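Local atomic coordinates of mannosylglycerate hydrolase MGH1-like glycoside hydrolase domain-containing protein (Thermus thermophilus HB8, PDB entry 4WVA), a protein that hydrolyses mannosylglycerate, a solute made by thermophiles under osmotic stress, to mannose and glycerate, and also cleaves glucosylglycerate. Residues A[34-38]-A[357-361]; A[102-106]-A[237-241]. All blocks are in the same frame, centred on the assembly; numbering follows the deposited sequence.

Interaction 1. Residues A[34-38]-A[357-361]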
loop_
_atom_site.group_PDB
_atom_site.type_symbol
_atom_site.label_atom_id
_atom_site.label_comp_id
_atom_site.label_asym_id
_atom_site.label_seq_id
_atom_site.Cartn_x
_atom_site.Cartn_y
_atom_site.Cartn_z
ATOM N N TRP A 34 13.963 -12.271 -21.834
ATOM C CA TRP A 34 13.149 -11.040 -21.756
ATOM C C TRP A 34 12.918 -10.437 -23.142
ATOM O O TRP A 34 11.853 -9.882 -23.378
ATOM C CB TRP A 34 13.563 -10.004 -20.671
ATOM C CG TRP A 34 14.766 -9.136 -20.898
ATOM C CD1 TRP A 34 15.894 -9.400 -21.653
ATOM C CD2 TRP A 34 14.998 -7.859 -20.273
ATOM N NE1 TRP A 34 16.780 -8.356 -21.536
ATOM C CE2 TRP A 34 16.243 -7.401 -20.703
ATOM C CE3 TRP A 34 14.248 -7.064 -19.379
ATOM C CZ2 TRP A 34 16.764 -6.174 -20.287
ATOM C CZ3 TRP A 34 14.766 -5.846 -18.968
ATOM C CH2 TRP A 34 16.009 -5.417 -19.416
ATOM N N ASP A 35 13.831 -10.675 -24.088
ATOM C CA ASP A 35 13.607 -10.212 -25.448
ATOM C C ASP A 35 12.339 -10.823 -26.009
ATOM O O ASP A 35 11.525 -10.121 -26.600
ATOM C CB ASP A 35 14.779 -10.557 -26.377
ATOM C CG ASP A 35 16.070 -9.897 -25.975
ATOM O OD1 ASP A 35 16.575 -10.187 -24.855
ATOM O OD2 ASP A 35 16.608 -9.114 -26.785
ATOM N N SER A 36 12.172 -12.138 -25.860
ATOM C CA SER A 36 11.013 -12.801 -26.454
ATOM C C SER A 36 9.727 -12.231 -25.882
ATOM O O SER A 36 8.734 -12.120 -26.581
ATOM C CB SER A 36 11.076 -14.322 -26.290
ATOM O OG SER A 36 11.815 -14.906 -27.352
ATOM N N ALA A 37 9.752 -11.839 -24.607
ATOM C CA ALA A 37 8.559 -11.332 -23.968
ATOM C C ALA A 37 8.176 -10.006 -24.618
ATOM O O ALA A 37 7.023 -9.823 -24.995
ATOM C CB ALA A 37 8.770 -11.166 -22.478
ATOM N N PHE A 38 9.135 -9.097 -24.767
ATOM C CA PHE A 38 8.828 -7.800 -25.425
ATOM C C PHE A 38 8.444 -8.034 -26.886
ATOM O O PHE A 38 7.545 -7.376 -27.403
ATOM C CB PHE A 38 9.979 -6.794 -25.351
ATOM C CG PHE A 38 10.341 -6.385 -23.953
ATOM C CD1 PHE A 38 9.473 -5.605 -23.189
ATOM C CD2 PHE A 38 11.546 -6.777 -23.387
ATOM C CE1 PHE A 38 9.805 -5.236 -21.903
ATOM C CE2 PHE A 38 11.874 -6.414 -22.088
ATOM C CZ PHE A 38 11.000 -5.636 -21.343
ATOM N N ASN A 357 13.034 -0.655 -24.704
ATOM C CA ASN A 357 12.243 -1.427 -23.751
ATOM C C ASN A 357 12.089 -0.734 -22.379
ATOM O O ASN A 357 11.014 -0.780 -21.755
ATOM C CB ASN A 357 12.793 -2.849 -23.587
ATOM C CG ASN A 357 14.130 -2.889 -22.872
ATOM O OD1 ASN A 357 15.006 -2.060 -23.111
ATOM N ND2 ASN A 357 14.299 -3.871 -21.994
ATOM N N VAL A 358 13.166 -0.098 -21.921
ATOM C CA VAL A 358 13.138 0.630 -20.652
ATOM C C VAL A 358 12.328 1.928 -20.802
ATOM O O VAL A 358 11.534 2.270 -19.911
ATOM C CB VAL A 358 14.558 0.872 -20.095
ATOM C CG1 VAL A 358 14.502 1.705 -18.823
ATOM C CG2 VAL A 358 15.229 -0.472 -19.830
ATOM N N ASN A 359 12.480 2.648 -21.916
ATOM C CA ASN A 359 11.602 3.803 -22.152
ATOM C C ASN A 359 10.137 3.388 -22.044
ATOM O O ASN A 359 9.306 4.100 -21.459
ATOM C CB ASN A 359 11.804 4.425 -23.545
ATOM C CG ASN A 359 12.838 5.540 -23.575
ATOM O OD1 ASN A 359 12.653 6.595 -24.267
ATOM N ND2 ASN A 359 13.895 5.355 -22.877
ATOM N N TRP A 360 9.809 2.247 -22.661
ATOM C CA TRP A 360 8.440 1.737 -22.651
ATOM C C TRP A 360 7.952 1.381 -21.231
ATOM O O TRP A 360 6.875 1.848 -20.810
ATOM C CB TRP A 360 8.294 0.570 -23.628
ATOM C CG TRP A 360 6.909 0.001 -23.591
ATOM C CD1 TRP A 360 5.774 0.551 -24.133
ATOM C CD2 TRP A 360 6.507 -1.197 -22.938
ATOM N NE1 TRP A 360 4.693 -0.248 -23.852
ATOM C CE2 TRP A 360 5.112 -1.322 -23.118
ATOM C CE3 TRP A 360 7.190 -2.191 -22.222
ATOM C CZ2 TRP A 360 4.390 -2.392 -22.603
ATOM C CZ3 TRP A 360 6.469 -3.260 -21.714
ATOM C CH2 TRP A 360 5.080 -3.348 -21.907
ATOM N N MET A 361 8.735 0.601 -20.477
ATOM C CA MET A 361 8.287 0.212 -19.132
ATOM C C MET A 361 8.155 1.431 -18.223
ATOM O O MET A 361 7.220 1.525 -17.428
ATOM C CB MET A 361 9.220 -0.793 -18.479
ATOM C CG MET A 361 9.166 -2.165 -19.107
ATOM S SD MET A 361 10.238 -3.384 -18.314
ATOM C CE MET A 361 11.841 -2.892 -18.914
#
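Phe38 lays one face of its ring over the side chain of Asn357. Asn357 CB sits 3.9 Å from the centroid of the Phe38 ring and 9° off its normal, a CH-pi contact. The same asparagine reaches Trp34, with Asn357 ND2 over one face of the indole, 3.5 Å from Trp34 CH2. No hydrogen bond joins the two segments. Met361 adds a Met-aromatic contact: Met361 SD lies at the edge of the Phe38 ring, 5.1 Å from the centroid. Met361 CE approaches Phe38 CZ at 3.8 Å. At the ring edge Phe38 CE1 meets Trp360 CZ3 at 3.9 Å. The axes of the short segments pass 12.6 Å apart at 59°, so side chains bridge the gap. Trp34 and Asp35 probably bind the substrate, and a bound Tris lies by the Trp34 side chain. The contact joins helices 33-43 and 356-368 within the (alpha/alpha)6 barrel. Trp410 of helix 409-418 packs edge-to-face on both Trp34 and Phe38, and Ile240 of helix 235-254 touches Trp34 and Met361.

Interaction 2. Residues A[102-106]-A[237-241]; sequences TQPPV and FNAIL
Phe237, Pro105 and Ile240 carry most of this buried contact. Residues 102-106 form an irregular loop. It runs extended through Gln103 and Pro104, then bends at Pro105 (phi/psi -86/64) in an inverse gamma turn, closed by Val106 N to Pro104 O at 2.9 Å. Residues 237-241 are alpha-helical, with Leu241 N bonded to Phe237 O at 2.9 Å. The nearest CA pairs are Pro104 with Phe237 (4.8 Å), Pro105 with Leu241 (5.6 Å) and Val106 with Ile240 (5.8 Å). Phe237 takes chi1 t, which lays its ring along the loop. Two CH-pi contacts lie over its face: Pro105 CD at 3.8 Å and Pro104 CA at 4.1 Å from the Phe237 centroid. Thr102 CG2 meets the ring edge, 3.9 Å from Phe237 CZ. Ile240, with chi1 m and chi2 t, points toward the loop. Ile240 CG2 lies 3.6 Å from Pro105 C and 3.7 Å from Val106 CB, and Ile240 CD1 lies 3.8 Å from Pro104 CB. Pro105 CG also packs on Leu241 CB at 3.8 Å. No hydrogen bond crosses the contact. The CA-to-CB bond of Gln103 points away from the helix, and its OE1 accepts a hydrogen bond from Trp34 N. This is apolar packing on helix 235-254 of a loop that carries Gln103, a probable substrate-binding residue, in the interior of a GH63 (alpha/alpha)6-barrel.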
loop_
_atom_site.group_PDB
_atom_site.type_symbol
_atom_site.label_atom_id
_atom_site.label_comp_id
_atom_site.label_asym_id
_atom_site.label_seq_id
_atom_site.Cartn_x
_atom_site.Cartn_y
_atom_site.Cartn_z
ATOM N N THR A 102 19.255 -16.943 -15.413
ATOM C CA THR A 102 17.943 -16.455 -15.824
ATOM C C THR A 102 17.988 -14.981 -16.271
ATOM O O THR A 102 19.057 -14.445 -16.555
ATOM C CB THR A 102 16.904 -16.740 -14.714
ATOM O OG1 THR A 102 15.568 -16.569 -15.214
ATOM C CG2 THR A 102 17.128 -15.908 -13.466
ATOM N N GLN A 103 16.816 -14.355 -16.389
ATOM C CA GLN A 103 16.729 -12.951 -16.839
ATOM C C GLN A 103 15.444 -12.361 -16.265
ATOM O O GLN A 103 14.634 -13.087 -15.712
ATOM C CB GLN A 103 16.719 -12.849 -18.368
ATOM C CG GLN A 103 17.971 -12.204 -18.946
ATOM C CD GLN A 103 17.865 -11.918 -20.441
ATOM O OE1 GLN A 103 16.891 -12.308 -21.119
ATOM N NE2 GLN A 103 18.859 -11.235 -20.964
ATOM N N PRO A 104 15.246 -11.039 -16.412
ATOM C CA PRO A 104 14.080 -10.466 -15.731
ATOM C C PRO A 104 12.750 -11.074 -16.197
ATOM O O PRO A 104 12.492 -11.162 -17.407
ATOM C CB PRO A 104 14.172 -8.975 -16.088
ATOM C CG PRO A 104 15.636 -8.759 -16.321
ATOM C CD PRO A 104 16.069 -9.994 -17.038
ATOM N N PRO A 105 11.899 -11.478 -15.239
ATOM C CA PRO A 105 10.744 -12.317 -15.545
ATOM C C PRO A 105 9.541 -11.483 -15.978
ATOM O O PRO A 105 8.531 -11.457 -15.303
ATOM C CB PRO A 105 10.505 -13.048 -14.234
ATOM C CG PRO A 105 10.976 -12.109 -13.186
ATOM C CD PRO A 105 12.175 -11.432 -13.781
ATOM N N VAL A 106 9.675 -10.784 -17.103
ATOM C CA VAL A 106 8.584 -9.951 -17.600
ATOM C C VAL A 106 7.486 -10.803 -18.261
ATOM O O VAL A 106 6.401 -10.311 -18.566
ATOM C CB VAL A 106 9.132 -8.861 -18.535
ATOM C CG1 VAL A 106 9.518 -9.448 -19.846
ATOM C CG2 VAL A 106 8.105 -7.756 -18.772
ATOM N N PHE A 237 15.310 -6.252 -11.912
ATOM C CA PHE A 237 14.833 -7.630 -11.870
ATOM C C PHE A 237 13.647 -7.719 -10.921
ATOM O O PHE A 237 12.619 -8.263 -11.249
ATOM C CB PHE A 237 15.954 -8.566 -11.419
ATOM C CG PHE A 237 15.691 -10.019 -11.693
ATOM C CD1 PHE A 237 14.811 -10.737 -10.922
ATOM C CD2 PHE A 237 16.368 -10.682 -12.713
ATOM C CE1 PHE A 237 14.579 -12.075 -11.171
ATOM C CE2 PHE A 237 16.145 -12.016 -12.962
ATOM C CZ PHE A 237 15.248 -12.715 -12.201
ATOM N N ASN A 238 13.793 -7.132 -9.744
ATOM C CA ASN A 238 12.751 -7.229 -8.732
ATOM C C ASN A 238 11.499 -6.420 -9.005
ATOM O O ASN A 238 10.392 -6.863 -8.681
ATOM C CB ASN A 238 13.338 -6.927 -7.352
ATOM C CG ASN A 238 14.060 -8.132 -6.789
ATOM O OD1 ASN A 238 13.430 -9.048 -6.266
ATOM N ND2 ASN A 238 15.384 -8.169 -6.953
ATOM N N ALA A 239 11.645 -5.248 -9.610
ATOM C CA ALA A 239 10.473 -4.480 -9.994
ATOM C C ALA A 239 9.694 -5.234 -11.046
ATOM O O ALA A 239 8.455 -5.298 -11.003
ATOM C CB ALA A 239 10.865 -3.119 -10.518
ATOM N N ILE A 240 10.414 -5.812 -12.002
ATOM C CA ILE A 240 9.775 -6.603 -13.063
ATOM C C ILE A 240 9.080 -7.853 -12.498
ATOM O O ILE A 240 7.945 -8.200 -12.898
ATOM C CB ILE A 240 10.803 -6.920 -14.189
ATOM C CG1 ILE A 240 11.046 -5.642 -15.011
ATOM C CG2 ILE A 240 10.355 -8.066 -15.088
ATOM C CD1 ILE A 240 12.244 -5.735 -15.909
ATOM N N LEU A 241 9.731 -8.515 -11.544
ATOM C CA LEU A 241 9.130 -9.665 -10.860
ATOM C C LEU A 241 7.877 -9.292 -10.068
ATOM O O LEU A 241 6.882 -10.012 -10.099
ATOM C CB LEU A 241 10.156 -10.351 -9.972
ATOM C CG LEU A 241 9.683 -11.509 -9.076
ATOM C CD1 LEU A 241 8.973 -12.601 -9.864
ATOM C CD2 LEU A 241 10.860 -12.096 -8.318
#

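Interactions 1 and 2 lie with their centres 11 Å apart, both near the centre of the chain. Along the sequence the order is 34-38, 102-106, 237-241, 357-361, so both segments of interaction 2 fall between those of interaction 1. The two contacts touch directly. Gln103 OE1 lies 3.0 Å from Trp34 N, linking two residues that probably bind the substrate. Ala37 CB packs on Val106 CG1 at 3.2 Å, and Met361 SD on Ile240 CD1 at 3.9 Å. Helices 33-43, 235-254 and 356-368 and the loop before helix 107-117 thus meet in one buried cluster. It brings distant parts of the chain together beside the probable substrate pocket.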